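Putative lipoprotein (Bacteroides fragilis, PDB 3QNK) is of unproven function but, as a SusD-like outer-membrane lipoprotein, is likely to capture glycans for import. Local coordinates at residues 309-312 / 313-317; 340-343 / 344-347; 400-404 / 405-409. All blocks are in the same frame, centred on the assembly; numbering follows the deposited sequence.

How the contacts relate
All three contacts are short-range turns lying in series along the SusD-family part of the chain. Contacts 1 and 2 sit on the same side of the chain's centre, in the loop-rich region with short strands; their centres are 19 Å apart and their nearest atoms about 7 Å. Contact 3 forms the junction between helices 391-405 and 408-420, its nearest atoms about 17 Å from those of contact 1 and about 29 Å from those of contact 2. None touches another. In contact 1, R315 reaches back weakly to a carbonyl; in contact 2, R343 is salt-bridged to D347, and in contact 3, R402 is paired likewise with D407 across a helix-to-helix turn.

Contact 1 of 3, residues 309-312 / 313-317; sequences CGIY and EGREP
The guanidinium of R315 swings back to the turn to meet the carbonyl of I311, four residues earlier, edge on: I311 O lies near the plane of the group, 2.8 Å from R315 NH2. The bond is weak, its N-H pointing well off the oxygen at 129°. R315 gets there by folding at chi2 (-57°) and then extending to NE, which lays its chain back along the preceding loop. The turn it returns to is a type I beta turn from G310 to E313, closed by E313 N giving a hydrogen bond of 2.7 Å to G310 O, with the donor above the carbonyl plane.

Beyond that bond, the side chain of E313 runs alongside the start of the turn. E313 CB lies 3.4 Å from G310 O, and the extended chain carries E313 OE1 to 3.7 Å from G310 CA, so the carboxylate oxygen rests against the glycine CA. I311 and Y312 turn their side chains the other way. There the CG2 methyl of I311 sits over the centre of the Y312 ring, 3.7 Å above its plane, so the isoleucine covers one face of the neighbouring aromatic.

G314, with positive phi, then turns the chain toward E316, which stands as N-cap of helix 317-322. That helix also holds the loop: F319 makes a cation-pi contact with R315, and the hydroxyl of Y320 bonds both Y312 O and R315 N. Y312 OH pairs with Y359 OH.

Chemically, then, the buried arginine has I281 O as the firm partner of its NH1, I311 O as a weak one at NH2, and the ring of F319 beside it, whose pi face, with the carbonyl dipoles, would probably stabilise its positive charge and tie the turn to the helix that follows it.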
ATOM      1  N   CYS B 309      17.860   4.712  46.840  1.00 63.98           N
ATOM      2  CA  CYS B 309      18.660   4.966  45.635  1.00 62.78           C
ATOM      3  C   CYS B 309      17.968   6.165  44.959  1.00 64.82           C
ATOM      4  O   CYS B 309      16.793   6.432  45.269  1.00 68.62           O
ATOM      5  CB  CYS B 309      18.710   3.714  44.752  1.00 62.77           C
ATOM      6  SG  CYS B 309      17.318   3.527  43.595  1.00 66.05           S
ATOM      7  N   GLY B 310      18.628   6.921  44.120  1.00 55.73           N
ATOM      8  CA  GLY B 310      17.890   8.072  43.587  1.00 55.22           C
ATOM      9  C   GLY B 310      17.625   7.970  42.112  1.00 60.05           C
ATOM     10  O   GLY B 310      17.797   8.960  41.382  1.00 61.26           O
ATOM     11  N   ILE B 311      17.239   6.750  41.674  1.00 54.28           N
ATOM     12  CA  ILE B 311      17.104   6.371  40.273  1.00 52.27           C
ATOM     13  C   ILE B 311      16.521   7.512  39.414  1.00 55.10           C
ATOM     14  O   ILE B 311      17.158   7.867  38.416  1.00 55.85           O
ATOM     15  CB  ILE B 311      16.382   5.015  40.050  1.00 54.56           C
ATOM     16  CG1 ILE B 311      16.383   4.638  38.567  1.00 52.82           C
ATOM     17  CG2 ILE B 311      14.981   4.972  40.673  1.00 57.27           C
ATOM     18  CD1 ILE B 311      16.507   3.260  38.238  1.00 51.63           C
ATOM     19  N   TYR B 312      15.415   8.145  39.843  1.00 48.91           N
ATOM     20  CA  TYR B 312      14.783   9.195  39.035  1.00 48.12           C
ATOM     21  C   TYR B 312      14.989  10.610  39.593  1.00 55.43           C
ATOM     22  O   TYR B 312      14.368  11.541  39.094  1.00 56.98           O
ATOM     23  CB  TYR B 312      13.276   8.903  38.845  1.00 48.72           C
ATOM     24  CG  TYR B 312      13.000   7.497  38.349  1.00 49.25           C
ATOM     25  CD1 TYR B 312      13.711   6.959  37.275  1.00 49.25           C
ATOM     26  CD2 TYR B 312      12.015   6.710  38.937  1.00 50.78           C
ATOM     27  CE1 TYR B 312      13.450   5.677  36.808  1.00 49.53           C
ATOM     28  CE2 TYR B 312      11.769   5.409  38.497  1.00 51.00           C
ATOM     29  CZ  TYR B 312      12.494   4.896  37.435  1.00 53.12           C
ATOM     30  OH  TYR B 312      12.249   3.632  36.963  1.00 49.66           O
ATOM     31  N   GLU B 313      15.891  10.774  40.587  1.00 51.16           N
ATOM     32  CA  GLU B 313      16.261  12.030  41.219  1.00 49.74           C
ATOM     33  C   GLU B 313      17.567  12.593  40.626  1.00 52.43           C
ATOM     34  O   GLU B 313      18.466  11.848  40.251  1.00 53.45           O
ATOM     35  CB  GLU B 313      16.434  11.793  42.741  1.00 51.78           C
ATOM     36  CG  GLU B 313      15.143  11.761  43.564  1.00 62.19           C
ATOM     37  CD  GLU B 313      15.141  10.974  44.869  1.00 99.84           C
ATOM     38  OE1 GLU B 313      16.227  10.815  45.475  1.00 98.63           O
ATOM     39  OE2 GLU B 313      14.046  10.526  45.294  1.00101.96           O
ATOM     40  N   GLY B 314      17.644  13.907  40.563  1.00 49.88           N
ATOM     41  CA  GLY B 314      18.819  14.696  40.188  1.00 49.61           C
ATOM     42  C   GLY B 314      19.375  14.621  38.787  1.00 53.83           C
ATOM     43  O   GLY B 314      20.516  15.051  38.559  1.00 53.21           O
ATOM     44  N   ARG B 315      18.562  14.131  37.839  1.00 50.81           N
ATOM     45  CA  ARG B 315      18.962  13.969  36.438  1.00 50.02           C
ATOM     46  C   ARG B 315      18.966  15.284  35.680  1.00 55.89           C
ATOM     47  O   ARG B 315      18.386  16.275  36.144  1.00 56.17           O
ATOM     48  CB  ARG B 315      18.014  12.986  35.738  1.00 49.06           C
ATOM     49  CG  ARG B 315      18.058  11.552  36.247  1.00 48.74           C
ATOM     50  CD  ARG B 315      19.418  10.869  36.199  1.00 49.08           C
ATOM     51  NE  ARG B 315      19.252   9.525  36.725  1.00 58.72           N
ATOM     52  CZ  ARG B 315      19.356   8.421  35.999  1.00 61.66           C
ATOM     53  NH1 ARG B 315      19.774   8.483  34.741  1.00 40.60           N
ATOM     54  NH2 ARG B 315      19.097   7.236  36.543  1.00 37.78           N
ATOM     55  N   GLU B 316      19.638  15.305  34.516  1.00 52.71           N
ATOM     56  CA  GLU B 316      19.687  16.492  33.650  1.00 52.76           C
ATOM     57  C   GLU B 316      18.282  16.721  32.975  1.00 58.34           C
ATOM     58  O   GLU B 316      17.527  15.751  32.843  1.00 58.03           O
ATOM     59  CB  GLU B 316      20.804  16.350  32.615  1.00 53.25           C
ATOM     60  CG  GLU B 316      20.614  15.187  31.657  1.00 63.32           C
ATOM     61  CD  GLU B 316      20.461  15.561  30.193  1.00 78.76           C
ATOM     62  OE1 GLU B 316      19.821  16.596  29.882  1.00 54.83           O
ATOM     63  OE2 GLU B 316      20.974  14.790  29.349  1.00 71.47           O
ATOM     64  N   PRO B 317      17.893  17.971  32.575  1.00 56.21           N
ATOM     65  CA  PRO B 317      16.520  18.207  32.069  1.00 55.61           C
ATOM     66  C   PRO B 317      15.984  17.255  30.987  1.00 56.92           C
ATOM     67  O   PRO B 317      14.789  16.956  31.018  1.00 57.05           O
ATOM     68  CB  PRO B 317      16.599  19.638  31.528  1.00 58.05           C
ATOM     69  CG  PRO B 317      17.585  20.309  32.408  1.00 62.10           C
ATOM     70  CD  PRO B 317      18.630  19.257  32.688  1.00 57.91           C
TER

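Contact 2 of 3, residues 340-343 / 344-347; sequences TVDR and YLMD
D342 reaches over the residues that follow it and gathers their backbone N-H groups, starting with a CB that packs 3.7 Å from CG of the selenomethionine M346. With CG set opposite the backbone N (chi1 -178°), the carboxylate comes within reach of the N-H groups of Y344 and L345. D342 OD1 collects both donors: the N-H of Y344 comes nearly head-on to the C-O bond, with Y344 N at 2.8 Å, and that of L345, its N 2.9 Å from D342 OD1 and almost straight at 167°, drops in from above the carboxylate plane. The second oxygen, D342 OD2, meets carbon instead, lying 3.5 Å from L345 CB with CD1 of the same leucine a little farther out.

Accepting the N-H two residues on makes this an Asx turn, and the main-chain oxygen of D342 extends the curl. D342 O takes D347 N at 2.8 Å, five residues along, which is a pi-turn bond, and M346 N in a longer, weak one. This tight turn opens the long loop that runs from strand 339-340 to strand 360-361.

Beside it, R343 and D347 lie side by side and point the same way. The R343 chain bends at chi2, passes D347 O with its CD at 3.3 Å, and ends in a salt bridge from NH1 to D347 OD2, 2.7 Å long, with guanidinium and carboxylate planes 62° apart. The edge of the guanidinium also has D347 O in its plane, and CG1 of V341 sits over the centre of one face. NH2 is held by N360 OD1 and V324 O. D347 has its own partners: S355 N donates to OD2 and Y261 N to OD1.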
ATOM      1  N   THR B 340      -0.827  10.613  38.127  1.00 62.71           N
ATOM      2  CA  THR B 340       0.494  10.083  38.462  1.00 61.08           C
ATOM      3  C   THR B 340       0.578   8.666  37.926  1.00 63.85           C
ATOM      4  O   THR B 340      -0.326   7.850  38.166  1.00 64.95           O
ATOM      5  CB  THR B 340       0.784  10.183  39.964  1.00 68.74           C
ATOM      6  OG1 THR B 340       0.610  11.540  40.392  1.00 71.07           O
ATOM      7  CG2 THR B 340       2.193   9.735  40.302  1.00 65.03           C
ATOM      8  N   VAL B 341       1.653   8.386  37.178  1.00 58.66           N
ATOM      9  CA  VAL B 341       1.906   7.087  36.552  1.00 57.68           C
ATOM     10  C   VAL B 341       2.364   6.114  37.621  1.00 62.08           C
ATOM     11  O   VAL B 341       3.280   6.435  38.374  1.00 61.72           O
ATOM     12  CB  VAL B 341       2.915   7.210  35.387  1.00 60.15           C
ATOM     13  CG1 VAL B 341       3.308   5.842  34.835  1.00 58.11           C
ATOM     14  CG2 VAL B 341       2.359   8.113  34.289  1.00 60.39           C
ATOM     15  N   ASP B 342       1.694   4.948  37.705  1.00 59.71           N
ATOM     16  CA  ASP B 342       1.953   3.891  38.685  1.00 60.15           C
ATOM     17  C   ASP B 342       2.304   2.594  37.958  1.00 63.06           C
ATOM     18  O   ASP B 342       1.460   1.995  37.279  1.00 64.28           O
ATOM     19  CB  ASP B 342       0.717   3.702  39.603  1.00 64.04           C
ATOM     20  CG  ASP B 342       0.804   2.678  40.731  1.00 79.07           C
ATOM     21  OD1 ASP B 342       1.767   1.883  40.741  1.00 78.40           O
ATOM     22  OD2 ASP B 342      -0.115   2.662  41.597  1.00 90.02           O
ATOM     23  N   ARG B 343       3.555   2.153  38.132  1.00 56.28           N
ATOM     24  CA  ARG B 343       4.054   0.929  37.501  1.00 54.36           C
ATOM     25  C   ARG B 343       3.833  -0.295  38.371  1.00 59.42           C
ATOM     26  O   ARG B 343       3.997  -1.417  37.877  1.00 56.89           O
ATOM     27  CB  ARG B 343       5.540   1.053  37.164  1.00 48.31           C
ATOM     28  CG  ARG B 343       5.862   2.198  36.249  1.00 45.40           C
ATOM     29  CD  ARG B 343       5.147   2.163  34.923  1.00 45.02           C
ATOM     30  NE  ARG B 343       5.688   3.217  34.069  1.00 45.61           N
ATOM     31  CZ  ARG B 343       5.289   3.483  32.837  1.00 53.45           C
ATOM     32  NH1 ARG B 343       4.330   2.762  32.272  1.00 48.27           N
ATOM     33  NH2 ARG B 343       5.860   4.461  32.150  1.00 48.08           N
ATOM     34  N   TYR B 344       3.474  -0.080  39.668  1.00 58.17           N
ATOM     35  CA  TYR B 344       3.221  -1.157  40.622  1.00 58.99           C
ATOM     36  C   TYR B 344       1.804  -1.705  40.448  1.00 67.32           C
ATOM     37  O   TYR B 344       1.643  -2.907  40.274  1.00 68.40           O
ATOM     38  CB  TYR B 344       3.462  -0.702  42.082  1.00 60.17           C
ATOM     39  CG  TYR B 344       3.095  -1.761  43.101  1.00 62.75           C
ATOM     40  CD1 TYR B 344       3.585  -3.059  42.994  1.00 64.15           C
ATOM     41  CD2 TYR B 344       2.256  -1.469  44.170  1.00 64.80           C
ATOM     42  CE1 TYR B 344       3.229  -4.045  43.905  1.00 64.41           C
ATOM     43  CE2 TYR B 344       1.886  -2.452  45.089  1.00 66.52           C
ATOM     44  CZ  TYR B 344       2.383  -3.739  44.956  1.00 71.69           C
ATOM     45  OH  TYR B 344       2.079  -4.722  45.872  1.00 72.97           O
ATOM     46  N   LEU B 345       0.789  -0.840  40.473  1.00 67.51           N
ATOM     47  CA  LEU B 345      -0.607  -1.285  40.386  1.00 69.82           C
ATOM     48  C   LEU B 345      -1.284  -1.072  39.047  1.00 75.31           C
ATOM     49  O   LEU B 345      -2.164  -1.854  38.706  1.00 76.40           O
ATOM     50  CB  LEU B 345      -1.465  -0.559  41.434  1.00 71.17           C
ATOM     51  CG  LEU B 345      -1.122  -0.807  42.907  1.00 76.15           C
ATOM     52  CD1 LEU B 345      -1.842   0.168  43.806  1.00 78.26           C
ATOM     53  CD2 LEU B 345      -1.427  -2.220  43.325  1.00 74.24           C
HETATM   54  N   MSE B 346      -0.945   0.017  38.344  1.00 70.54           N
HETATM   55  CA  MSE B 346      -1.613   0.461  37.134  1.00 69.25           C
HETATM   56  C   MSE B 346      -0.956  -0.049  35.838  1.00 68.36           C
HETATM   57  O   MSE B 346      -1.392  -1.074  35.343  1.00 67.96           O
HETATM   58  CB  MSE B 346      -1.696   1.997  37.148  1.00 72.40           C
HETATM   59  CG  MSE B 346      -2.554   2.571  38.292  1.00 81.79           C
HETATM   60 SE   MSE B 346      -4.456   2.220  38.076  0.75 92.24          SE
HETATM   61  CE  MSE B 346      -4.750   3.369  36.584  1.00 88.43           C
ATOM     62  N   ASP B 347       0.032   0.686  35.251  1.00 61.84           N
ATOM     63  CA  ASP B 347       0.695   0.339  33.984  1.00 59.04           C
ATOM     64  C   ASP B 347       1.837  -0.620  34.229  1.00 61.75           C
ATOM     65  O   ASP B 347       3.000  -0.227  34.409  1.00 62.25           O
ATOM     66  CB  ASP B 347       1.184   1.581  33.249  1.00 59.24           C
ATOM     67  CG  ASP B 347       1.296   1.351  31.766  1.00 63.68           C
ATOM     68  OD1 ASP B 347       0.259   1.423  31.079  1.00 66.68           O
ATOM     69  OD2 ASP B 347       2.421   1.097  31.291  1.00 63.87           O
TER

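Contact 3 of 3, residues 400-404 / 405-409; sequences EARLE and TGDVE
Two different first torsions bring R402 and D407 together: the arginine CG stands opposite its carbonyl carbon (chi1 -84°), the aspartate CG opposite its backbone N (chi1 -178°), and the two side chains end up side by side, pointing the same way. They sit across a Schellman motif that closes helix 391-405 just before helix 408-420 begins. G406, with positive phi, is the first residue out of helical geometry. G406 N bonds L403 O at 2.8 Å, arriving from above the carbonyl plane, while D407 N reaches back five residues to R402 O at 2.9 Å. T405 N, one residue earlier, is shared weakly between A401 O and R402 O.

The salt bridge lies over this turn. R402 runs extended from CG to NE and presents NH1, near the guanidinium plane, to D407 OD2 at 2.8 Å; the N-H is poorly aimed, so the hydrogen-bond part is weak. The planes of the two groups are 59° apart. D398, one turn back, holds NE in a second salt bridge and is the stronger partner. D407 divides its carboxylate: while OD2 takes the arginine, OD1 caps the N-H of G410 as the N-cap of the second helix, so one aspartate serves both helix ends.

On the side facing helix 432-446, L403 lies against L435 and I439 and V408 against P432. Here the two side chains cross at a slant, with L403 CD1 4.2 Å from V408 CG1.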
ATOM      1  N   GLU B 400      30.551  16.037  14.973  1.00 45.93           N
ATOM      2  CA  GLU B 400      30.907  14.753  14.442  1.00 44.92           C
ATOM      3  C   GLU B 400      31.898  14.869  13.278  1.00 55.44           C
ATOM      4  O   GLU B 400      32.933  14.185  13.304  1.00 59.47           O
ATOM      5  CB  GLU B 400      29.649  13.987  14.035  1.00 44.94           C
ATOM      6  CG  GLU B 400      29.930  12.516  13.829  1.00 52.43           C
ATOM      7  CD  GLU B 400      28.767  11.550  13.752  1.00 68.35           C
ATOM      8  OE1 GLU B 400      27.666  11.876  14.260  1.00 58.74           O
ATOM      9  OE2 GLU B 400      29.006  10.415  13.272  1.00 58.06           O
ATOM     10  N   ALA B 401      31.600  15.717  12.270  1.00 52.06           N
ATOM     11  CA  ALA B 401      32.456  15.930  11.102  1.00 52.52           C
ATOM     12  C   ALA B 401      33.759  16.604  11.490  1.00 58.14           C
ATOM     13  O   ALA B 401      34.803  16.227  10.965  1.00 59.27           O
ATOM     14  CB  ALA B 401      31.736  16.760  10.068  1.00 53.52           C
ATOM     15  N   ARG B 402      33.714  17.563  12.428  1.00 54.46           N
ATOM     16  CA  ARG B 402      34.913  18.267  12.883  1.00 55.31           C
ATOM     17  C   ARG B 402      35.869  17.325  13.542  1.00 61.34           C
ATOM     18  O   ARG B 402      37.058  17.379  13.225  1.00 63.21           O
ATOM     19  CB  ARG B 402      34.593  19.406  13.835  1.00 51.75           C
ATOM     20  CG  ARG B 402      34.246  20.625  13.072  1.00 57.58           C
ATOM     21  CD  ARG B 402      33.531  21.652  13.903  1.00 58.22           C
ATOM     22  NE  ARG B 402      32.998  22.671  13.012  1.00 54.37           N
ATOM     23  CZ  ARG B 402      33.653  23.760  12.647  1.00 66.29           C
ATOM     24  NH1 ARG B 402      34.854  24.019  13.153  1.00 44.54           N
ATOM     25  NH2 ARG B 402      33.110  24.607  11.776  1.00 52.44           N
ATOM     26  N   LEU B 403      35.372  16.428  14.406  1.00 56.00           N
ATOM     27  CA  LEU B 403      36.270  15.480  15.055  1.00 56.05           C
ATOM     28  C   LEU B 403      36.977  14.593  14.024  1.00 61.00           C
ATOM     29  O   LEU B 403      38.210  14.523  14.035  1.00 62.25           O
ATOM     30  CB  LEU B 403      35.547  14.606  16.089  1.00 54.96           C
ATOM     31  CG  LEU B 403      36.492  13.666  16.781  1.00 59.42           C
ATOM     32  CD1 LEU B 403      36.732  14.074  18.173  1.00 60.52           C
ATOM     33  CD2 LEU B 403      36.056  12.261  16.635  1.00 60.41           C
ATOM     34  N   GLU B 404      36.202  13.967  13.101  1.00 55.43           N
ATOM     35  CA  GLU B 404      36.745  13.083  12.070  1.00 54.75           C
ATOM     36  C   GLU B 404      37.742  13.784  11.143  1.00 60.39           C
ATOM     37  O   GLU B 404      38.594  13.128  10.561  1.00 61.72           O
ATOM     38  CB  GLU B 404      35.617  12.462  11.250  1.00 55.06           C
ATOM     39  CG  GLU B 404      34.647  11.592  12.042  1.00 58.92           C
ATOM     40  CD  GLU B 404      35.228  10.482  12.903  1.00 73.40           C
ATOM     41  OE1 GLU B 404      36.360  10.013  12.633  1.00 63.86           O
ATOM     42  OE2 GLU B 404      34.529  10.074  13.856  1.00 63.38           O
ATOM     43  N   THR B 405      37.659  15.102  11.054  1.00 57.77           N
ATOM     44  CA  THR B 405      38.501  16.005  10.275  1.00 59.05           C
ATOM     45  C   THR B 405      39.790  16.355  11.061  1.00 65.02           C
ATOM     46  O   THR B 405      40.776  16.755  10.456  1.00 66.54           O
ATOM     47  CB  THR B 405      37.591  17.205   9.932  1.00 65.48           C
ATOM     48  OG1 THR B 405      36.951  16.883   8.708  1.00 71.02           O
ATOM     49  CG2 THR B 405      38.284  18.554   9.843  1.00 60.67           C
ATOM     50  N   GLY B 406      39.775  16.180  12.381  1.00 62.15           N
ATOM     51  CA  GLY B 406      40.919  16.487  13.239  1.00 62.99           C
ATOM     52  C   GLY B 406      40.788  17.771  14.042  1.00 67.41           C
ATOM     53  O   GLY B 406      41.709  18.143  14.771  1.00 68.52           O
ATOM     54  N   ASP B 407      39.649  18.464  13.900  1.00 62.72           N
ATOM     55  CA  ASP B 407      39.343  19.697  14.606  1.00 62.28           C
ATOM     56  C   ASP B 407      38.660  19.333  15.922  1.00 66.84           C
ATOM     57  O   ASP B 407      37.433  19.482  16.055  1.00 67.41           O
ATOM     58  CB  ASP B 407      38.474  20.601  13.716  1.00 63.64           C
ATOM     59  CG  ASP B 407      38.094  21.953  14.291  1.00 76.14           C
ATOM     60  OD1 ASP B 407      38.739  22.392  15.277  1.00 78.93           O
ATOM     61  OD2 ASP B 407      37.177  22.588  13.736  1.00 81.84           O
ATOM     62  N   VAL B 408      39.458  18.815  16.889  1.00 62.23           N
ATOM     63  CA  VAL B 408      38.958  18.389  18.207  1.00 60.99           C
ATOM     64  C   VAL B 408      38.401  19.588  18.984  1.00 62.32           C
ATOM     65  O   VAL B 408      37.352  19.484  19.606  1.00 60.41           O
ATOM     66  CB  VAL B 408      39.993  17.589  19.051  1.00 66.37           C
ATOM     67  CG1 VAL B 408      40.298  16.222  18.432  1.00 64.95           C
ATOM     68  CG2 VAL B 408      41.287  18.373  19.250  1.00 69.31           C
ATOM     69  N   GLU B 409      39.062  20.737  18.888  1.00 61.42           N
ATOM     70  CA  GLU B 409      38.636  21.942  19.596  1.00 61.45           C
ATOM     71  C   GLU B 409      37.294  22.471  19.044  1.00 63.06           C
ATOM     72  O   GLU B 409      36.419  22.781  19.853  1.00 62.87           O
ATOM     73  CB  GLU B 409      39.737  23.010  19.592  1.00 64.35           C
ATOM     74  CG  GLU B 409      39.523  24.140  20.602  1.00 83.88           C
ATOM     75  CD  GLU B 409      39.363  23.901  22.104  1.00100.92           C
ATOM     76  OE1 GLU B 409      39.206  22.731  22.532  1.00 98.63           O
ATOM     77  OE2 GLU B 409      39.345  24.906  22.857  1.00 76.78           O
TER